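PDB 1MJH: universal stress protein MJ0577, which binds ATP with a manganese ion, forms a homodimer, and may act as an ATP-dependent molecular switch. Local coordinates for residues Ile8-Asp13 with Ile20-Val25; His24-Lys29 with Lys89-Asp94; Glu35-His40 with Glu117-Asp122. All blocks are in the same frame, centred on the assembly; numbering follows the deposited sequence.

Contact 1. Residues Ile8-Asp13 with Ile20-Val25. With ATP (adenosine-5'-triphosphate), chain F.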
# COMPACT_ATOMS: atom_id res chain seq x y z
N ILE B 8 -11.13 -5.62 -5.68
CA ILE B 8 -10.12 -4.55 -5.69
C ILE B 8 -10.68 -3.24 -6.22
O ILE B 8 -11.41 -3.22 -7.24
CB ILE B 8 -9.01 -5.00 -6.69
CG1 ILE B 8 -8.34 -6.26 -6.19
CG2 ILE B 8 -7.97 -3.90 -6.91
CD1 ILE B 8 -7.60 -7.05 -7.29
N LEU B 9 -10.29 -2.13 -5.59
CA LEU B 9 -10.62 -0.81 -6.15
C LEU B 9 -9.38 -0.33 -6.89
O LEU B 9 -8.31 -0.29 -6.26
CB LEU B 9 -11.00 0.28 -5.13
CG LEU B 9 -11.22 1.71 -5.63
CD1 LEU B 9 -12.38 1.75 -6.65
CD2 LEU B 9 -11.54 2.70 -4.52
N TYR B 10 -9.49 0.03 -8.18
CA TYR B 10 -8.35 0.51 -8.93
C TYR B 10 -8.74 1.86 -9.51
O TYR B 10 -9.49 1.94 -10.51
CB TYR B 10 -7.97 -0.46 -10.08
CG TYR B 10 -7.01 0.12 -11.08
CD1 TYR B 10 -5.82 0.73 -10.64
CD2 TYR B 10 -7.25 0.07 -12.45
CE1 TYR B 10 -4.92 1.26 -11.55
CE2 TYR B 10 -6.34 0.60 -13.36
CZ TYR B 10 -5.20 1.19 -12.90
OH TYR B 10 -4.28 1.76 -13.78
N PRO B 11 -8.40 2.92 -8.82
CA PRO B 11 -8.70 4.28 -9.27
C PRO B 11 -7.57 4.73 -10.20
O PRO B 11 -6.40 4.63 -9.84
CB PRO B 11 -8.67 5.09 -7.99
CG PRO B 11 -7.75 4.37 -7.03
CD PRO B 11 -7.67 2.94 -7.52
N THR B 12 -7.95 5.17 -11.40
CA THR B 12 -6.91 5.59 -12.35
C THR B 12 -7.16 6.99 -12.88
O THR B 12 -8.32 7.36 -13.10
CB THR B 12 -6.86 4.59 -13.55
OG1 THR B 12 -5.88 5.13 -14.44
CG2 THR B 12 -8.17 4.50 -14.30
N ASP B 13 -6.10 7.77 -13.04
CA ASP B 13 -6.15 9.07 -13.67
C ASP B 13 -5.48 9.00 -15.04
O ASP B 13 -5.21 10.04 -15.65
CB ASP B 13 -5.39 10.10 -12.78
CG ASP B 13 -3.97 9.66 -12.50
OD1 ASP B 13 -3.57 8.56 -12.98
OD2 ASP B 13 -3.22 10.35 -11.75
N ILE B 20 1.52 1.70 -14.22
CA ILE B 20 2.31 0.74 -13.49
C ILE B 20 1.42 -0.01 -12.50
O ILE B 20 1.56 -1.22 -12.33
CB ILE B 20 3.51 1.35 -12.72
CG1 ILE B 20 4.31 2.23 -13.71
CG2 ILE B 20 4.41 0.25 -12.18
CD1 ILE B 20 5.47 2.96 -13.03
N ALA B 21 0.61 0.73 -11.79
CA ALA B 21 -0.31 0.09 -10.80
C ALA B 21 -1.22 -0.90 -11.46
O ALA B 21 -1.63 -1.86 -10.80
CB ALA B 21 -1.14 1.20 -10.12
N LEU B 22 -1.65 -0.74 -12.73
CA LEU B 22 -2.45 -1.76 -13.40
C LEU B 22 -1.74 -3.08 -13.43
O LEU B 22 -2.37 -4.17 -13.36
CB LEU B 22 -2.81 -1.24 -14.82
CG LEU B 22 -3.62 -2.21 -15.67
CD1 LEU B 22 -4.93 -2.58 -15.03
CD2 LEU B 22 -3.89 -1.45 -17.00
N LYS B 23 -0.40 -3.11 -13.62
CA LYS B 23 0.35 -4.34 -13.61
C LYS B 23 0.12 -5.12 -12.30
O LYS B 23 0.08 -6.35 -12.34
CB LYS B 23 1.85 -4.12 -13.79
CG LYS B 23 2.17 -3.30 -15.06
CD LYS B 23 3.69 -3.11 -15.15
CE LYS B 23 4.18 -2.76 -16.53
NZ LYS B 23 3.83 -3.67 -17.65
N HIS B 24 0.07 -4.37 -11.20
CA HIS B 24 -0.13 -5.00 -9.88
C HIS B 24 -1.56 -5.47 -9.73
O HIS B 24 -1.76 -6.58 -9.21
CB HIS B 24 0.23 -4.02 -8.74
CG HIS B 24 1.72 -3.75 -8.78
ND1 HIS B 24 2.56 -4.36 -7.86
CD2 HIS B 24 2.46 -2.95 -9.58
CE1 HIS B 24 3.80 -3.96 -8.15
NE2 HIS B 24 3.81 -3.11 -9.20
N VAL B 25 -2.54 -4.74 -10.25
CA VAL B 25 -3.91 -5.29 -10.23
C VAL B 25 -3.96 -6.64 -10.93
O VAL B 25 -4.61 -7.60 -10.46
CB VAL B 25 -4.89 -4.32 -10.92
CG1 VAL B 25 -6.32 -4.88 -10.96
CG2 VAL B 25 -4.89 -2.98 -10.14
PG ATP F . -1.18 15.97 -7.32
O1G ATP F . -1.21 16.04 -5.83
O2G ATP F . -2.50 15.66 -7.79
O3G ATP F . -0.65 17.18 -7.95
PB ATP F . 0.00 13.62 -8.66
O1B ATP F . 1.41 13.43 -9.04
O2B ATP F . -0.83 13.86 -9.84
O3B ATP F . -0.11 14.77 -7.59
PA ATP F . -1.94 11.72 -7.42
O1A ATP F . -1.96 11.72 -5.98
O2A ATP F . -2.99 12.41 -8.10
O3A ATP F . -0.48 12.30 -7.89
O5' ATP F . -1.88 10.32 -8.15
C5' ATP F . -1.76 9.15 -7.30
C4' ATP F . -2.73 8.08 -7.78
O4' ATP F . -4.09 8.54 -7.44
C3' ATP F . -2.81 7.84 -9.28
O3' ATP F . -1.76 6.99 -9.77
C2' ATP F . -4.22 7.20 -9.39
O2' ATP F . -4.14 5.82 -8.98
C1' ATP F . -5.00 8.06 -8.36
N9 ATP F . -5.74 9.16 -8.96
C8 ATP F . -5.39 10.46 -9.09
N7 ATP F . -6.32 11.23 -9.61
C5 ATP F . -7.30 10.39 -9.89
C6 ATP F . -8.54 10.62 -10.46
N6 ATP F . -8.90 11.85 -10.86
N1 ATP F . -9.34 9.57 -10.61
C2 ATP F . -8.98 8.32 -10.18
N3 ATP F . -7.80 8.00 -9.61
C4 ATP F . -7.03 9.11 -9.54
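With CG trans to its backbone N (chi1 167°), Y10 swings its ring from strand 8-11 toward helix 20-25, where V25, itself turned with CG1 trans to N (chi1 178°), offers its other methyl, CG2. That methyl lies 3.9 Å from Y10 CD1 and equally near CG, so V25 packs on the root of the ring while residues one turn earlier in the helix take its far end. A21 CB approaches Y10 CE1 at 4.0 Å. Across the ring, Y10 CE2 meets L22 CD1 at 3.9 Å, and L22 CB comes within 3.5 Å of the phenol oxygen OH. All three aliphatic groups approach the ring obliquely. I8, two residues earlier on the same side of the strand, adds a looser contact, its CD1 standing 4.5 Å from V25 CG1.

Strand and helix run nearly antiparallel, at 166°, as the first two elements of the beta-alpha-beta unit that continues into strand 35-43. At P11, the last residue of the strand, the chain reaches the nucleotide site and continues into the loop T12-D13: the ATP ribose hydroxyl O2' donates to P11 O at 2.7 Å, P11 CB lies 3.4 Å from adenine N3, and D13 CB comes 3.5 Å from adenine C5. The phenol OH of Y10 is hydrogen-bonded to the carbonyl oxygen of A18, in the helix just before I20. Apolar packing thus joins strand to helix, the buried hydroxyl is tied to the backbone of that same helix, and the P11 carbonyl is left to the ribose.

Contact 2. Residues His24-Lys29 with Lys89-Asp94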
# COMPACT_ATOMS: atom_id res chain seq x y z
N HIS B 24 0.07 -4.37 -11.20
CA HIS B 24 -0.13 -5.00 -9.88
C HIS B 24 -1.56 -5.47 -9.73
O HIS B 24 -1.76 -6.58 -9.21
CB HIS B 24 0.23 -4.02 -8.74
CG HIS B 24 1.72 -3.75 -8.78
ND1 HIS B 24 2.56 -4.36 -7.86
CD2 HIS B 24 2.46 -2.95 -9.58
CE1 HIS B 24 3.80 -3.96 -8.15
NE2 HIS B 24 3.81 -3.11 -9.20
N VAL B 25 -2.54 -4.74 -10.25
CA VAL B 25 -3.91 -5.29 -10.23
C VAL B 25 -3.96 -6.64 -10.93
O VAL B 25 -4.61 -7.60 -10.46
CB VAL B 25 -4.89 -4.32 -10.92
CG1 VAL B 25 -6.32 -4.88 -10.96
CG2 VAL B 25 -4.89 -2.98 -10.14
N LYS B 26 -3.33 -6.72 -12.09
CA LYS B 26 -3.28 -7.99 -12.84
C LYS B 26 -2.60 -9.07 -12.06
O LYS B 26 -3.02 -10.26 -12.06
CB LYS B 26 -2.62 -7.77 -14.23
CG LYS B 26 -3.52 -6.84 -15.09
CD LYS B 26 -2.83 -6.42 -16.39
CE LYS B 26 -2.40 -7.57 -17.28
NZ LYS B 26 -1.66 -7.09 -18.50
N ALA B 27 -1.54 -8.75 -11.27
CA ALA B 27 -0.87 -9.75 -10.47
C ALA B 27 -1.68 -10.33 -9.35
O ALA B 27 -1.35 -11.42 -8.82
CB ALA B 27 0.49 -9.19 -9.99
N PHE B 28 -2.73 -9.62 -8.91
CA PHE B 28 -3.59 -10.15 -7.85
C PHE B 28 -4.52 -11.25 -8.38
O PHE B 28 -5.23 -11.80 -7.57
CB PHE B 28 -4.39 -9.01 -7.22
CG PHE B 28 -3.73 -8.37 -6.04
CD1 PHE B 28 -2.52 -7.72 -6.17
CD2 PHE B 28 -4.28 -8.44 -4.77
CE1 PHE B 28 -1.89 -7.13 -5.09
CE2 PHE B 28 -3.65 -7.87 -3.69
CZ PHE B 28 -2.45 -7.22 -3.84
N LYS B 29 -4.61 -11.47 -9.70
CA LYS B 29 -5.48 -12.54 -10.20
C LYS B 29 -5.01 -13.93 -9.77
O LYS B 29 -3.82 -14.20 -9.93
CB LYS B 29 -5.47 -12.54 -11.75
CG LYS B 29 -6.62 -13.35 -12.36
CD LYS B 29 -7.95 -12.80 -11.86
CE LYS B 29 -9.17 -13.62 -12.23
NZ LYS B 29 -9.24 -14.91 -11.49
N LYS B 89 -10.73 -1.87 -19.09
CA LYS B 89 -11.77 -2.87 -18.77
C LYS B 89 -11.57 -4.12 -19.60
O LYS B 89 -11.61 -5.21 -19.06
CB LYS B 89 -13.15 -2.23 -19.00
CG LYS B 89 -14.29 -3.24 -18.94
CD LYS B 89 -15.62 -2.54 -18.73
CE LYS B 89 -16.70 -3.55 -18.39
NZ LYS B 89 -18.04 -2.94 -18.31
N LYS B 90 -11.29 -4.01 -20.91
CA LYS B 90 -11.01 -5.17 -21.72
C LYS B 90 -9.74 -5.90 -21.31
O LYS B 90 -9.73 -7.13 -21.32
CB LYS B 90 -10.86 -4.86 -23.22
CG LYS B 90 -12.20 -4.49 -23.86
CD LYS B 90 -13.04 -5.73 -24.15
CE LYS B 90 -14.34 -5.40 -24.86
NZ LYS B 90 -15.26 -6.59 -24.89
N GLU B 91 -8.69 -5.15 -20.95
CA GLU B 91 -7.43 -5.83 -20.53
C GLU B 91 -7.73 -6.66 -19.29
O GLU B 91 -7.28 -7.78 -19.09
CB GLU B 91 -6.34 -4.77 -20.25
CG GLU B 91 -4.95 -5.39 -20.03
CD GLU B 91 -3.85 -4.38 -19.76
OE1 GLU B 91 -4.04 -3.20 -20.11
OE2 GLU B 91 -2.77 -4.78 -19.24
N LEU B 92 -8.49 -6.07 -18.33
CA LEU B 92 -8.76 -6.79 -17.08
C LEU B 92 -9.71 -7.98 -17.26
O LEU B 92 -9.54 -9.02 -16.62
CB LEU B 92 -9.39 -5.81 -16.08
CG LEU B 92 -8.41 -4.73 -15.59
CD1 LEU B 92 -9.18 -3.70 -14.75
CD2 LEU B 92 -7.30 -5.38 -14.77
N GLU B 93 -10.68 -7.84 -18.14
CA GLU B 93 -11.61 -8.94 -18.44
C GLU B 93 -10.90 -10.10 -19.08
O GLU B 93 -11.19 -11.25 -18.76
CB GLU B 93 -12.76 -8.44 -19.34
CG GLU B 93 -13.74 -7.59 -18.53
CD GLU B 93 -14.88 -7.01 -19.35
OE1 GLU B 93 -14.71 -6.95 -20.59
OE2 GLU B 93 -15.92 -6.59 -18.80
N ASP B 94 -9.90 -9.79 -19.91
CA ASP B 94 -9.09 -10.80 -20.55
C ASP B 94 -8.29 -11.65 -19.60
O ASP B 94 -8.12 -12.87 -19.80
CB ASP B 94 -8.17 -10.16 -21.63
CG ASP B 94 -7.24 -11.25 -22.17
OD1 ASP B 94 -7.76 -12.13 -22.90
OD2 ASP B 94 -6.04 -11.25 -21.83
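K26 and E91 close the outer side of this helix pair with a salt bridge, K26 NZ lying 2.7 Å from E91 OE2. The ammonium uses the anti lone pair of that oxygen, the one directed away from OE1. E91 reaches out with CG trans to its backbone N (chi1 -171°) and an extended chain beyond it, and the lysine side chain crosses it at about a right angle. K26 CD itself lies 3.3 Å from E91 OE2, and the bend at chi3 (58°) carries CE and NZ round to the same oxygen. Both residues remain partly exposed to solvent, on the looser side of the contact, where the two long chains touch only near their ends.

Helices 16-27 and 66-95 lie side by side on one face of the parallel sheet of this alpha/beta fold, and in contrast to the outer pair the inner side of their contact is apolar and packed from several directions. L92 CD2 is the methyl that fills the junction: it meets V25 CG1 at 4.0 Å and K26 CG at 4.1 Å. V25 CG1 also packs on V36 of strand 35-43. Underneath, V25 rests on I125 of strand 123-127 and L92 on V99 of strand 98-106, two strands on different sides of strand 7-11 in the sheet.

Contact 3. Residues Glu35-His40 with Glu117-Asp122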
# COMPACT_ATOMS: atom_id res chain seq x y z
N GLU B 35 -12.91 -9.53 -8.60
CA GLU B 35 -13.60 -8.41 -9.23
C GLU B 35 -12.80 -7.12 -9.11
O GLU B 35 -12.16 -6.96 -8.08
CB GLU B 35 -14.92 -8.24 -8.48
CG GLU B 35 -15.82 -7.17 -9.05
CD GLU B 35 -17.28 -7.46 -8.67
OE1 GLU B 35 -17.52 -8.07 -7.62
OE2 GLU B 35 -18.15 -7.07 -9.46
N VAL B 36 -12.82 -6.31 -10.15
CA VAL B 36 -12.17 -5.00 -10.05
C VAL B 36 -13.21 -3.91 -10.18
O VAL B 36 -14.02 -3.88 -11.14
CB VAL B 36 -11.06 -4.78 -11.11
CG1 VAL B 36 -10.49 -3.36 -11.00
CG2 VAL B 36 -9.97 -5.81 -10.89
N ILE B 37 -13.21 -2.91 -9.28
CA ILE B 37 -13.94 -1.69 -9.41
C ILE B 37 -13.02 -0.68 -10.12
O ILE B 37 -12.02 -0.33 -9.51
CB ILE B 37 -14.42 -1.08 -8.07
CG1 ILE B 37 -15.12 -2.10 -7.20
CG2 ILE B 37 -15.32 0.13 -8.34
CD1 ILE B 37 -16.20 -2.95 -7.88
N LEU B 38 -13.32 -0.37 -11.40
CA LEU B 38 -12.40 0.52 -12.12
C LEU B 38 -12.95 1.90 -12.11
O LEU B 38 -14.09 2.15 -12.56
CB LEU B 38 -12.30 -0.07 -13.57
CG LEU B 38 -11.64 0.90 -14.56
CD1 LEU B 38 -10.12 0.97 -14.27
CD2 LEU B 38 -11.78 0.37 -16.00
N LEU B 39 -12.22 2.81 -11.47
CA LEU B 39 -12.77 4.14 -11.21
C LEU B 39 -11.98 5.30 -11.74
O LEU B 39 -10.79 5.34 -11.50
CB LEU B 39 -12.86 4.24 -9.64
CG LEU B 39 -13.24 5.63 -9.15
CD1 LEU B 39 -14.66 6.05 -9.58
CD2 LEU B 39 -13.20 5.62 -7.60
N HIS B 40 -12.62 6.24 -12.46
CA HIS B 40 -12.01 7.50 -12.81
C HIS B 40 -12.86 8.66 -12.29
O HIS B 40 -14.11 8.58 -12.43
CB HIS B 40 -11.77 7.65 -14.35
CG HIS B 40 -11.16 8.98 -14.65
ND1 HIS B 40 -11.74 10.04 -15.30
CD2 HIS B 40 -9.95 9.44 -14.36
CE1 HIS B 40 -10.88 11.06 -15.38
NE2 HIS B 40 -9.74 10.71 -14.79
N GLU B 117 -15.52 2.31 0.30
CA GLU B 117 -16.45 1.87 1.37
C GLU B 117 -17.78 1.36 0.82
O GLU B 117 -18.22 0.24 1.20
CB GLU B 117 -16.65 3.16 2.21
CG GLU B 117 -17.78 3.06 3.26
CD GLU B 117 -17.54 2.05 4.35
OE1 GLU B 117 -16.38 1.72 4.69
OE2 GLU B 117 -18.53 1.55 4.96
N ASP B 118 -18.32 2.04 -0.20
CA ASP B 118 -19.68 1.65 -0.70
C ASP B 118 -19.65 0.29 -1.37
O ASP B 118 -20.59 -0.53 -1.27
CB ASP B 118 -20.20 2.77 -1.59
CG ASP B 118 -20.65 4.03 -0.88
OD1 ASP B 118 -20.63 4.12 0.36
OD2 ASP B 118 -21.07 5.05 -1.47
N GLU B 119 -18.58 0.03 -2.16
CA GLU B 119 -18.43 -1.25 -2.85
C GLU B 119 -17.90 -2.39 -2.00
O GLU B 119 -17.76 -3.56 -2.39
CB GLU B 119 -17.58 -1.03 -4.14
CG GLU B 119 -18.20 0.02 -5.08
CD GLU B 119 -19.38 -0.52 -5.91
OE1 GLU B 119 -19.60 -1.73 -5.96
OE2 GLU B 119 -20.07 0.29 -6.52
N GLY B 120 -17.48 -2.19 -0.75
CA GLY B 120 -16.94 -3.21 0.12
C GLY B 120 -15.67 -3.87 -0.41
O GLY B 120 -15.48 -5.09 -0.34
N VAL B 121 -14.73 -3.04 -0.89
CA VAL B 121 -13.52 -3.66 -1.45
C VAL B 121 -12.60 -4.19 -0.37
O VAL B 121 -12.65 -3.69 0.74
CB VAL B 121 -12.80 -2.69 -2.41
CG1 VAL B 121 -13.78 -2.08 -3.41
CG2 VAL B 121 -12.06 -1.58 -1.68
N ASP B 122 -11.70 -5.09 -0.71
CA ASP B 122 -10.67 -5.68 0.13
C ASP B 122 -9.32 -4.91 0.06
O ASP B 122 -8.51 -5.11 0.97
CB ASP B 122 -10.45 -7.12 -0.31
CG ASP B 122 -11.74 -7.96 -0.14
OD1 ASP B 122 -12.15 -8.10 1.04
OD2 ASP B 122 -12.35 -8.46 -1.12
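I37 meets the C-terminal end of helix 108-118 mainly through CG1, which lies 4.0 Å from V121 CG1 and 4.1 Å from E119 CB. In the parallel alpha/beta fold of the universal stress proteins, strand 35-43 here meets the turn between helix 108-118 and strand 123-127: the strand supplies the isoleucine from the sheet, and the turn supplies the other two residues. The side chain of I37 runs obliquely to those of both partners. Its CG1 stands trans to the carbonyl carbon (chi1 -50°), and the next torsion turns CD1 toward the glutamate carboxylate, with E119 OE1 at 4.1 Å.

The turn itself sets the two partners. G120, with positive phi, forms a Schellman motif at the helix end, and its N is bonded to E117 O at 3.2 Å. The change of direction at G120 lets E119 and V121, on either side of the glycine in sequence, both face I37.

Farther out, two lysines hold carbonyl oxygens of the turn: K7 NZ, from strand 7-11, that of E119, and K152 NZ that of V121. On the sheet side, I37 also packs on L9 of strand 7-11 and on K100 and I102 of strand 98-106, so it is buried among its strand neighbours. Beyond its CB, the E119 chain bends at chi2 (-79°) and turns the carboxylate back, OE1 beside I37 CD1 and OE2 in a salt bridge with K100 NZ.

Contacts 1 and 3 are buried and sit on opposite faces of the sheet, whereas contact 2 is only partly buried and ends in a solvent-side ion pair. Contacts 1 and 2 share helix 16-27 and join directly, L22 CD1 packing on L92 CD2 at 3.7 Å. Contacts 1 and 3 meet instead through the sheet: their strands 7-11 and 35-43 are neighbours, and I8 O lies 2.7 Å from I37 N, a probable hydrogen bond. V36 touches both V25 and L92, linking strand 35-40 to contact 2. An aromatic ring dominates contact 1, contact 2 pairs a valine-leucine contact with an outer lysine-glutamate salt bridge, and aliphatic groups make contact 3.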